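Nucleoporin NUP170 (Chaetomium thermophilum, PDB 5HAX) probably serves as a scaffold nucleoporin of the nuclear pore complex, placed in its inner ring as its relatives are. Local coordinates at residues R166-V176 with S210-H218; A408-V416 with G458-Q466. One frame throughout, in Å; residues are numbered along the deposited sequence.

In the fold
From the N terminus, interaction 1 is the first of the two contacts along the chain. Strand 159-170 forms one edge of a four-stranded antiparallel sheet; 33 residues without helix separate segments 166-176 and 210-218, the second carrying strand 213-217, an edge of the next sheet. Interaction 2 opens later. Strand 403-409 runs into helix 411-416, and a loop of 41 residues carrying strands 427-433 and 440-445 brings 458-466 back against that helix. The two loops are in series, neither nested nor crossed, and the contacts stay about 28 Å apart at their nearest atoms. Interaction 1 joins two neighbouring propeller blades; interaction 2 lies nearer the chain's centre, where the propeller meets the helices.

Interaction 1 of 2, residues R166-V176 with S210-H218; sequences RMSVHRGGSDV and SSRCGKINH
V169 and C213 form the tight part of this contact. V169 CG1 lies 3.2 Å from C213 O and 3.7 Å from C213 SG, while its other methyl, CG2, faces the CB of K215. C213 CB packs against M167 CB. The strands do not pair through their backbones: their short axes approach to 6.1 Å at 40°, and a water bridges S168 O and C213 O.

K215 makes the single direct hydrogen bond. Its four torsions near 180° carry NZ past V169 to R171 O, 2.7 Å away, in the carbonyl plane and on a lone pair. A second water links NZ to S174 O. Beyond it, R171 grips G172 O side-on with NE and NH2, and NH2 forms a salt bridge with a bound phosphate, probably from the crystallisation liquor.

The opposite end is looser. The guanidinium planes of R166 and R212 are turned 72° apart, with R166 NH1 4.1 Å from R212 NH2; R166 has its salt bridge with an acidic side chain of another protein's chain, and R212 NE bonds to Q204 O. Strands 159-170 and 213-217 are edge strands of successive four-stranded sheets, the arrangement of adjacent blades in a beta-propeller.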
loop_
_atom_site.group_PDB
_atom_site.type_symbol
_atom_site.label_atom_id
_atom_site.label_comp_id
_atom_site.label_asym_id
_atom_site.label_seq_id
_atom_site.Cartn_x
_atom_site.Cartn_y
_atom_site.Cartn_z
ATOM N N ARG A 166 -5.822 24.631 -23.445
ATOM C CA ARG A 166 -5.969 24.633 -24.899
ATOM C C ARG A 166 -5.611 23.287 -25.517
ATOM O O ARG A 166 -5.465 23.194 -26.742
ATOM C CB ARG A 166 -5.125 25.737 -25.557
ATOM C CG ARG A 166 -5.328 27.128 -24.976
ATOM C CD ARG A 166 -4.479 28.145 -25.722
ATOM N NE ARG A 166 -4.283 29.378 -24.964
ATOM C CZ ARG A 166 -3.321 30.262 -25.210
ATOM N NH1 ARG A 166 -2.451 30.052 -26.192
ATOM N NH2 ARG A 166 -3.219 31.357 -24.468
ATOM N N MET A 167 -5.470 22.242 -24.702
ATOM C CA MET A 167 -5.093 20.914 -25.168
ATOM C C MET A 167 -6.344 20.052 -25.281
ATOM O O MET A 167 -7.010 19.781 -24.275
ATOM C CB MET A 167 -4.086 20.273 -24.213
ATOM C CG MET A 167 -2.753 20.998 -24.132
ATOM S SD MET A 167 -1.662 20.303 -22.877
ATOM C CE MET A 167 -0.202 21.318 -23.094
ATOM N N SER A 168 -6.661 19.626 -26.501
ATOM C CA SER A 168 -7.813 18.767 -26.738
ATOM C C SER A 168 -7.688 18.159 -28.126
ATOM O O SER A 168 -7.000 18.695 -28.999
ATOM C CB SER A 168 -9.130 19.538 -26.606
ATOM O OG SER A 168 -9.303 20.434 -27.690
ATOM N N VAL A 169 -8.363 17.026 -28.315
ATOM C CA VAL A 169 -8.371 16.320 -29.590
ATOM C C VAL A 169 -9.747 15.712 -29.808
ATOM O O VAL A 169 -10.422 15.294 -28.862
ATOM C CB VAL A 169 -7.290 15.218 -29.659
ATOM C CG1 VAL A 169 -5.921 15.822 -29.925
ATOM C CG2 VAL A 169 -7.287 14.384 -28.384
ATOM N N HIS A 170 -10.162 15.672 -31.071
ATOM C CA HIS A 170 -11.406 15.008 -31.425
ATOM C C HIS A 170 -11.298 13.517 -31.132
ATOM O O HIS A 170 -10.268 12.887 -31.391
ATOM C CB HIS A 170 -11.729 15.247 -32.899
ATOM C CG HIS A 170 -11.986 16.684 -33.228
ATOM N ND1 HIS A 170 -11.525 17.280 -34.381
ATOM C CD2 HIS A 170 -12.658 17.645 -32.551
ATOM C CE1 HIS A 170 -11.901 18.547 -34.401
ATOM N NE2 HIS A 170 -12.590 18.793 -33.301
ATOM N N ARG A 171 -12.370 12.957 -30.569
ATOM C CA ARG A 171 -12.339 11.568 -30.127
ATOM C C ARG A 171 -12.198 10.618 -31.307
ATOM O O ARG A 171 -11.276 9.796 -31.353
ATOM C CB ARG A 171 -13.608 11.239 -29.339
ATOM C CG ARG A 171 -13.557 9.888 -28.643
ATOM C CD ARG A 171 -14.942 9.395 -28.271
ATOM N NE ARG A 171 -15.694 8.937 -29.436
ATOM C CZ ARG A 171 -16.888 8.358 -29.376
ATOM N NH1 ARG A 171 -17.473 8.161 -28.201
ATOM N NH2 ARG A 171 -17.498 7.972 -30.488
ATOM N N GLY A 172 -13.107 10.718 -32.265
ATOM C CA GLY A 172 -13.212 9.749 -33.327
ATOM C C GLY A 172 -14.395 8.824 -33.129
ATOM O O GLY A 172 -15.356 9.127 -32.418
ATOM N N GLY A 173 -14.306 7.656 -33.765
ATOM C CA GLY A 173 -15.397 6.704 -33.758
ATOM C C GLY A 173 -15.415 5.739 -32.598
ATOM O O GLY A 173 -16.418 5.047 -32.407
ATOM N N SER A 174 -14.341 5.669 -31.813
ATOM C CA SER A 174 -14.224 4.695 -30.735
ATOM C C SER A 174 -14.598 5.331 -29.401
ATOM O O SER A 174 -14.039 6.366 -29.016
ATOM C CB SER A 174 -12.805 4.131 -30.669
ATOM O OG SER A 174 -12.506 3.362 -31.822
ATOM N N ASP A 175 -15.536 4.699 -28.700
ATOM C CA ASP A 175 -15.923 5.124 -27.360
ATOM C C ASP A 175 -14.725 5.121 -26.415
ATOM O O ASP A 175 -13.801 4.313 -26.549
ATOM C CB ASP A 175 -17.017 4.197 -26.822
ATOM C CG ASP A 175 -17.227 4.338 -25.328
ATOM O OD1 ASP A 175 -17.963 5.257 -24.914
ATOM O OD2 ASP A 175 -16.666 3.520 -24.567
ATOM N N VAL A 176 -14.747 6.041 -25.451
ATOM C CA VAL A 176 -13.739 6.122 -24.394
ATOM C C VAL A 176 -14.459 5.952 -23.062
ATOM O O VAL A 176 -15.201 6.846 -22.631
ATOM C CB VAL A 176 -12.963 7.447 -24.431
ATOM C CG1 VAL A 176 -11.989 7.526 -23.257
ATOM C CG2 VAL A 176 -12.215 7.594 -25.749
ATOM N N SER A 210 2.767 20.707 -36.244
ATOM C CA SER A 210 2.292 19.798 -35.212
ATOM C C SER A 210 1.554 20.594 -34.144
ATOM O O SER A 210 2.026 21.648 -33.711
ATOM C CB SER A 210 3.456 19.020 -34.588
ATOM O OG SER A 210 2.985 18.023 -33.699
ATOM N N SER A 211 0.404 20.075 -33.724
ATOM C CA SER A 211 -0.415 20.721 -32.713
ATOM C C SER A 211 0.116 20.420 -31.312
ATOM O O SER A 211 0.957 19.541 -31.107
ATOM C CB SER A 211 -1.867 20.262 -32.834
ATOM O OG SER A 211 -1.948 18.848 -32.887
ATOM N N ARG A 212 -0.394 21.174 -30.335
ATOM C CA ARG A 212 -0.000 20.972 -28.945
ATOM C C ARG A 212 -0.494 19.648 -28.381
ATOM O O ARG A 212 0.044 19.188 -27.370
ATOM C CB ARG A 212 -0.532 22.106 -28.067
ATOM C CG ARG A 212 0.433 23.254 -27.850
ATOM C CD ARG A 212 0.182 23.901 -26.496
ATOM N NE ARG A 212 0.965 25.119 -26.307
ATOM C CZ ARG A 212 0.546 26.342 -26.613
ATOM N NH1 ARG A 212 1.339 27.384 -26.401
ATOM N NH2 ARG A 212 -0.660 26.533 -27.132
ATOM N N CYS A 213 -1.507 19.035 -28.993
ATOM C CA CYS A 213 -2.118 17.826 -28.457
ATOM C C CYS A 213 -2.516 16.911 -29.605
ATOM O O CYS A 213 -3.173 17.353 -30.551
ATOM C CB CYS A 213 -3.344 18.161 -27.598
ATOM S SG CYS A 213 -4.097 16.729 -26.788
ATOM N N GLY A 214 -2.122 15.637 -29.510
ATOM C CA GLY A 214 -2.403 14.675 -30.554
ATOM C C GLY A 214 -2.884 13.359 -29.977
ATOM O O GLY A 214 -2.800 13.112 -28.770
ATOM N N LYS A 215 -3.388 12.511 -30.872
ATOM C CA LYS A 215 -3.948 11.216 -30.516
ATOM C C LYS A 215 -3.593 10.213 -31.602
ATOM O O LYS A 215 -3.646 10.539 -32.792
ATOM C CB LYS A 215 -5.470 11.306 -30.354
ATOM C CG LYS A 215 -6.143 10.017 -29.929
ATOM C CD LYS A 215 -7.640 10.218 -29.767
ATOM C CE LYS A 215 -8.336 8.930 -29.358
ATOM N NZ LYS A 215 -9.801 9.126 -29.181
ATOM N N ILE A 216 -3.224 8.996 -31.198
ATOM C CA ILE A 216 -2.896 7.940 -32.150
ATOM C C ILE A 216 -3.451 6.611 -31.652
ATOM O O ILE A 216 -3.570 6.371 -30.447
ATOM C CB ILE A 216 -1.371 7.829 -32.400
ATOM C CG1 ILE A 216 -0.662 7.136 -31.230
ATOM C CG2 ILE A 216 -0.781 9.211 -32.672
ATOM C CD1 ILE A 216 0.831 6.940 -31.454
ATOM N N ASN A 217 -3.782 5.746 -32.607
ATOM C CA ASN A 217 -4.234 4.389 -32.334
ATOM C C ASN A 217 -3.032 3.453 -32.397
ATOM O O ASN A 217 -2.425 3.289 -33.461
ATOM C CB ASN A 217 -5.302 3.980 -33.349
ATOM C CG ASN A 217 -6.003 2.683 -32.985
ATOM O OD1 ASN A 217 -5.422 1.796 -32.359
ATOM N ND2 ASN A 217 -7.263 2.566 -33.388
ATOM N N HIS A 218 -2.689 2.843 -31.260
ATOM C CA HIS A 218 -1.542 1.944 -31.195
ATOM C C HIS A 218 -1.839 0.549 -31.728
ATOM O O HIS A 218 -0.900 -0.236 -31.902
ATOM C CB HIS A 218 -1.043 1.823 -29.753
ATOM C CG HIS A 218 -0.186 2.966 -29.308
ATOM N ND1 HIS A 218 1.056 3.220 -29.850
ATOM C CD2 HIS A 218 -0.382 3.913 -28.359
ATOM C CE1 HIS A 218 1.584 4.278 -29.260
ATOM N NE2 HIS A 218 0.731 4.719 -28.353
HETATM O O HOH W 1 -5.519 19.146 -31.359
HETATM O O HOH W 2 -10.913 6.745 -28.959
#

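Interaction 2 of 2, residues A408-V416 with G458-Q466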
loop_
_atom_site.group_PDB
_atom_site.type_symbol
_atom_site.label_atom_id
_atom_site.label_comp_id
_atom_site.label_asym_id
_atom_site.label_seq_id
_atom_site.Cartn_x
_atom_site.Cartn_y
_atom_site.Cartn_z
ATOM N N ALA A 408 -6.758 -10.287 3.804
ATOM C CA ALA A 408 -5.361 -9.888 3.785
ATOM C C ALA A 408 -4.512 -11.134 3.955
ATOM O O ALA A 408 -4.996 -12.156 4.456
ATOM C CB ALA A 408 -5.043 -8.882 4.897
ATOM N N PRO A 409 -3.246 -11.088 3.543
ATOM C CA PRO A 409 -2.346 -12.198 3.861
ATOM C C PRO A 409 -2.236 -12.354 5.368
ATOM O O PRO A 409 -2.276 -11.373 6.112
ATOM C CB PRO A 409 -1.009 -11.774 3.235
ATOM C CG PRO A 409 -1.340 -10.685 2.276
ATOM C CD PRO A 409 -2.557 -10.010 2.813
ATOM N N ASP A 410 -2.120 -13.604 5.822
ATOM C CA ASP A 410 -1.869 -13.872 7.237
ATOM C C ASP A 410 -0.372 -13.684 7.462
ATOM O O ASP A 410 0.402 -14.637 7.589
ATOM C CB ASP A 410 -2.345 -15.264 7.632
ATOM C CG ASP A 410 -2.437 -15.441 9.139
ATOM O OD1 ASP A 410 -1.745 -14.704 9.870
ATOM O OD2 ASP A 410 -3.206 -16.310 9.595
ATOM N N THR A 411 0.036 -12.412 7.497
ATOM C CA THR A 411 1.452 -12.071 7.592
ATOM C C THR A 411 2.116 -12.757 8.778
ATOM O O THR A 411 3.255 -13.227 8.676
ATOM C CB THR A 411 1.611 -10.555 7.697
ATOM O OG1 THR A 411 0.927 -9.927 6.606
ATOM C CG2 THR A 411 3.082 -10.154 7.668
ATOM N N GLY A 412 1.416 -12.833 9.910
ATOM C CA GLY A 412 1.995 -13.463 11.086
ATOM C C GLY A 412 2.282 -14.939 10.881
ATOM O O GLY A 412 3.336 -15.438 11.281
ATOM N N ARG A 413 1.349 -15.657 10.253
ATOM C CA ARG A 413 1.548 -17.085 10.024
ATOM C C ARG A 413 2.564 -17.327 8.914
ATOM O O ARG A 413 3.357 -18.272 8.988
ATOM C CB ARG A 413 0.215 -17.750 9.691
ATOM C CG ARG A 413 0.236 -19.269 9.786
ATOM C CD ARG A 413 -1.137 -19.870 9.513
ATOM N NE ARG A 413 -2.196 -19.198 10.264
ATOM C CZ ARG A 413 -2.514 -19.466 11.527
ATOM N NH1 ARG A 413 -1.854 -20.397 12.205
ATOM N NH2 ARG A 413 -3.495 -18.796 12.120
ATOM N N ILE A 414 2.558 -16.482 7.881
ATOM C CA ILE A 414 3.510 -16.633 6.781
ATOM C C ILE A 414 4.934 -16.418 7.280
ATOM O O ILE A 414 5.872 -17.095 6.841
ATOM C CB ILE A 414 3.160 -15.660 5.638
ATOM C CG1 ILE A 414 1.819 -16.044 5.001
ATOM C CG2 ILE A 414 4.263 -15.650 4.578
ATOM C CD1 ILE A 414 1.297 -15.026 3.998
ATOM N N LYS A 415 5.120 -15.466 8.196
ATOM C CA LYS A 415 6.459 -15.142 8.673
ATOM C C LYS A 415 7.035 -16.257 9.538
ATOM O O LYS A 415 8.246 -16.500 9.507
ATOM C CB LYS A 415 6.421 -13.823 9.447
ATOM C CG LYS A 415 7.761 -13.381 10.013
ATOM C CD LYS A 415 7.672 -11.976 10.588
ATOM C CE LYS A 415 8.993 -11.537 11.205
ATOM N NZ LYS A 415 9.327 -12.314 12.433
ATOM N N VAL A 416 6.185 -16.948 10.300
ATOM C CA VAL A 416 6.640 -18.005 11.198
ATOM C C VAL A 416 6.760 -19.360 10.505
ATOM O O VAL A 416 7.514 -20.221 10.982
ATOM C CB VAL A 416 5.676 -18.108 12.397
ATOM C CG1 VAL A 416 6.044 -19.263 13.325
ATOM C CG2 VAL A 416 5.667 -16.801 13.168
ATOM N N GLY A 458 10.977 -9.608 1.683
ATOM C CA GLY A 458 10.765 -8.550 2.643
ATOM C C GLY A 458 9.656 -7.581 2.285
ATOM O O GLY A 458 9.208 -6.825 3.156
ATOM N N PHE A 459 9.191 -7.597 1.034
ATOM C CA PHE A 459 8.230 -6.600 0.569
ATOM C C PHE A 459 6.943 -6.620 1.388
ATOM O O PHE A 459 6.406 -5.562 1.732
ATOM C CB PHE A 459 7.917 -6.840 -0.906
ATOM C CG PHE A 459 6.867 -5.921 -1.461
ATOM C CD1 PHE A 459 7.221 -4.713 -2.033
ATOM C CD2 PHE A 459 5.526 -6.270 -1.414
ATOM C CE1 PHE A 459 6.257 -3.866 -2.547
ATOM C CE2 PHE A 459 4.560 -5.426 -1.926
ATOM C CZ PHE A 459 4.926 -4.223 -2.493
ATOM N N GLY A 460 6.424 -7.806 1.692
ATOM C CA GLY A 460 5.100 -7.915 2.274
ATOM C C GLY A 460 5.067 -7.938 3.789
ATOM O O GLY A 460 4.057 -8.333 4.377
ATOM N N ASN A 461 6.149 -7.509 4.439
ATOM C CA ASN A 461 6.273 -7.635 5.892
ATOM C C ASN A 461 5.514 -6.496 6.573
ATOM O O ASN A 461 6.067 -5.454 6.933
ATOM C CB ASN A 461 7.739 -7.654 6.302
ATOM C CG ASN A 461 7.935 -8.131 7.727
ATOM O OD1 ASN A 461 6.989 -8.176 8.514
ATOM N ND2 ASN A 461 9.166 -8.484 8.069
ATOM N N GLU A 462 4.210 -6.722 6.763
ATOM C CA GLU A 462 3.375 -5.753 7.473
ATOM C C GLU A 462 3.893 -5.495 8.881
ATOM O O GLU A 462 3.827 -4.364 9.380
ATOM C CB GLU A 462 1.934 -6.248 7.560
ATOM C CG GLU A 462 1.179 -6.353 6.255
ATOM C CD GLU A 462 -0.284 -6.664 6.492
ATOM O OE1 GLU A 462 -1.118 -5.746 6.354
ATOM O OE2 GLU A 462 -0.600 -7.820 6.840
ATOM N N LEU A 463 4.378 -6.542 9.553
ATOM C CA LEU A 463 4.796 -6.406 10.942
ATOM C C LEU A 463 5.929 -5.400 11.079
ATOM O O LEU A 463 5.985 -4.643 12.053
ATOM C CB LEU A 463 5.218 -7.771 11.487
ATOM C CG LEU A 463 4.109 -8.825 11.476
ATOM C CD1 LEU A 463 4.687 -10.217 11.657
ATOM C CD2 LEU A 463 3.085 -8.526 12.557
ATOM N N ALA A 464 6.825 -5.361 10.092
ATOM C CA ALA A 464 8.012 -4.522 10.183
ATOM C C ALA A 464 7.679 -3.037 10.097
ATOM O O ALA A 464 8.417 -2.211 10.649
ATOM C CB ALA A 464 8.994 -4.901 9.077
ATOM N N VAL A 465 6.585 -2.678 9.425
ATOM C CA VAL A 465 6.256 -1.284 9.141
ATOM C C VAL A 465 5.086 -0.787 9.981
ATOM O O VAL A 465 4.516 0.270 9.679
ATOM C CB VAL A 465 5.972 -1.080 7.642
ATOM C CG1 VAL A 465 7.228 -1.335 6.827
ATOM C CG2 VAL A 465 4.836 -1.982 7.176
ATOM N N GLN A 466 4.715 -1.515 11.038
ATOM C CA GLN A 466 3.578 -1.120 11.864
ATOM C C GLN A 466 3.707 0.303 12.392
ATOM O O GLN A 466 2.694 0.978 12.607
ATOM C CB GLN A 466 3.422 -2.084 13.044
ATOM C CG GLN A 466 2.904 -3.463 12.677
ATOM C CD GLN A 466 2.776 -4.367 13.889
ATOM O OE1 GLN A 466 1.725 -4.422 14.528
ATOM N NE2 GLN A 466 3.852 -5.076 14.216
HETATM O O HOH W 3 1.941 -9.886 3.900
#
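T411 makes the one direct hydrogen bond of this buried contact, and it is short and uses a less common acceptor geometry: OG1 donates to E462 OE2 over 2.6 Å, on the anti lone pair, away from the other carboxylate oxygen. The carboxylate has further partners: OE2 a salt bridge with R487 and OE1 a hydrogen bond with Y390. T411 OG1 is also an acceptor: a water donates to it and, over 2.7 Å, to G460 O.

With CG2 anti to the backbone N, the T411 methyl is directed at the other segment, 3.7 Å from E462 N and 3.9 Å from G460 O. A valine here would probably leave E462 OE2 without its hydroxyl donor and the water at G460 without its second anchor.

On the apolar side K415 and L463 meet at CD and CD1, 3.6 Å apart, with the T411 methyl near L463. Beyond this the lysine chain bends (chi4 -68°), and NZ goes to a salt bridge with E524. Each segment is braced locally: D410 caps helix 411-416 by accepting from R413 N, and N461 OD1 accepts from A464 N in an Asx motif.

Around the contact, Y390 and R487 come from strands 390-395 and 481-487, N461 ND2 bonds to D20 O at the end of helix 5-20, and helices 490-501 and 586-599 pack on L463 through L490 and R597.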